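Local coordinates for protein dehydroquinate synthase (Thermus thermophilus, PDB 1UJN) that probably catalyses the conversion of 3-deoxy-D-arabino-heptulosonate 7-phosphate to 3-dehydroquinate and phosphate, the second step of chorismate biosynthesis, at residues Phe167-Val172 with Ala244-Met249. Residues are numbered along the deposited sequence; the frame is centred on the assembly and turned at random.
Sequences FKEGLV and ALPHGM
Glu-169, on helix 164-181, and Gly-248, in the first turn of helix 247-264, bring the two backbones together, their CA atoms 4.4 Å apart. Pro-246 takes the N-cap position of helix 247-264. A CB on Gly-248 would run into CB of Glu-169, so the close approach depends on the glycine. From the flank of its helix Glu-169 reaches across with CG anti to its carbonyl carbon (chi1 -82°) and the chain extended beyond. OE2 of Glu-169 accepts a hydrogen bond from the backbone N of Gly-248 at 3.0 Å, with an N-H...O angle of 149°. The donor meets the anti side of the carboxylate, 25° out of its plane. The side chains of Glu-169 and Pro-246 cross at about a right angle, and OE1 of Glu-169 lies 3.4 Å from CB of Pro-246. Because the carboxylate sits at the N-terminal end of helix 247-264, the helix dipole would probably stabilise its negative charge. An alanine in place of Glu-169 would probably leave the N-H of Gly-248 without this acceptor and open a gap beside Pro-246. One turn on, Val-172 points toward helix 247-264 and lays CG1 3.5 Å from O of Gly-248, while Leu-281 of helix 271-281 touches both Val-172 and Met-249. The arrangement is a helix N-terminus met by a glutamate from a neighbouring helix, within the largely helical C-terminal domain of dehydroquinate synthase; here it adjoins His-247, which with Glu-173 and His-231 probably forms the zinc site.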
# COMPACT_ATOMS: atom_id res chain seq x y z
N PHE A 167 27.62 12.60 5.01
CA PHE A 167 28.37 11.38 4.79
C PHE A 167 28.57 10.66 6.12
O PHE A 167 28.38 9.45 6.22
CB PHE A 167 29.74 11.71 4.16
CG PHE A 167 30.66 10.53 4.05
CD1 PHE A 167 31.65 10.31 5.01
CD2 PHE A 167 30.54 9.63 3.00
CE1 PHE A 167 32.50 9.21 4.91
CE2 PHE A 167 31.39 8.53 2.89
CZ PHE A 167 32.37 8.32 3.85
N LYS A 168 28.93 11.42 7.14
CA LYS A 168 29.16 10.86 8.47
C LYS A 168 27.90 10.37 9.15
O LYS A 168 27.94 9.41 9.92
CB LYS A 168 29.88 11.88 9.35
CG LYS A 168 31.27 12.23 8.85
CD LYS A 168 32.04 13.05 9.89
CE LYS A 168 33.50 13.23 9.47
NZ LYS A 168 34.26 14.03 10.47
N GLU A 169 26.77 11.03 8.89
CA GLU A 169 25.51 10.60 9.50
C GLU A 169 25.26 9.12 9.23
O GLU A 169 24.84 8.38 10.12
CB GLU A 169 24.33 11.38 8.92
CG GLU A 169 24.10 12.72 9.53
CD GLU A 169 22.77 13.28 9.09
OE1 GLU A 169 22.77 14.31 8.38
OE2 GLU A 169 21.73 12.68 9.43
N GLY A 170 25.52 8.71 7.99
CA GLY A 170 25.33 7.32 7.63
C GLY A 170 26.28 6.38 8.35
O GLY A 170 25.93 5.24 8.67
N LEU A 171 27.50 6.85 8.61
CA LEU A 171 28.46 6.02 9.30
C LEU A 171 28.02 5.76 10.74
O LEU A 171 28.43 4.77 11.35
CB LEU A 171 29.85 6.66 9.27
CG LEU A 171 30.38 6.93 7.86
CD1 LEU A 171 31.88 7.20 7.92
CD2 LEU A 171 30.11 5.74 6.96
N VAL A 172 27.18 6.64 11.28
CA VAL A 172 26.68 6.46 12.65
C VAL A 172 25.78 5.23 12.70
O VAL A 172 25.85 4.44 13.63
CB VAL A 172 25.87 7.69 13.12
CG1 VAL A 172 25.16 7.38 14.44
CG2 VAL A 172 26.79 8.89 13.29
N ALA A 244 15.39 20.05 13.52
CA ALA A 244 16.55 20.76 12.99
C ALA A 244 17.75 19.82 13.13
O ALA A 244 18.65 19.82 12.30
CB ALA A 244 16.79 22.05 13.78
N LEU A 245 17.75 19.02 14.20
CA LEU A 245 18.84 18.07 14.44
C LEU A 245 18.74 16.88 13.49
O LEU A 245 17.77 16.12 13.55
CB LEU A 245 18.80 17.58 15.90
CG LEU A 245 19.85 16.54 16.30
CD1 LEU A 245 21.23 17.16 16.30
CD2 LEU A 245 19.50 15.98 17.67
N PRO A 246 19.72 16.70 12.59
CA PRO A 246 19.70 15.58 11.63
C PRO A 246 19.56 14.23 12.33
O PRO A 246 20.11 14.01 13.41
CB PRO A 246 21.05 15.72 10.91
CG PRO A 246 21.34 17.19 10.99
CD PRO A 246 20.94 17.52 12.42
N HIS A 247 18.83 13.31 11.69
CA HIS A 247 18.60 11.99 12.26
C HIS A 247 19.85 11.27 12.76
O HIS A 247 19.87 10.77 13.89
CB HIS A 247 17.91 11.09 11.24
CG HIS A 247 17.57 9.73 11.76
ND1 HIS A 247 16.59 9.52 12.71
CD2 HIS A 247 18.10 8.51 11.49
CE1 HIS A 247 16.53 8.23 13.00
NE2 HIS A 247 17.44 7.60 12.28
N GLY A 248 20.89 11.22 11.93
CA GLY A 248 22.12 10.55 12.32
C GLY A 248 22.77 11.15 13.54
O GLY A 248 23.37 10.44 14.36
N MET A 249 22.67 12.47 13.68
CA MET A 249 23.27 13.15 14.82
C MET A 249 22.49 12.78 16.07
O MET A 249 23.07 12.52 17.12
CB MET A 249 23.25 14.66 14.60
CG MET A 249 24.04 15.11 13.37
SD MET A 249 25.77 14.58 13.42
CE MET A 249 26.45 15.49 12.00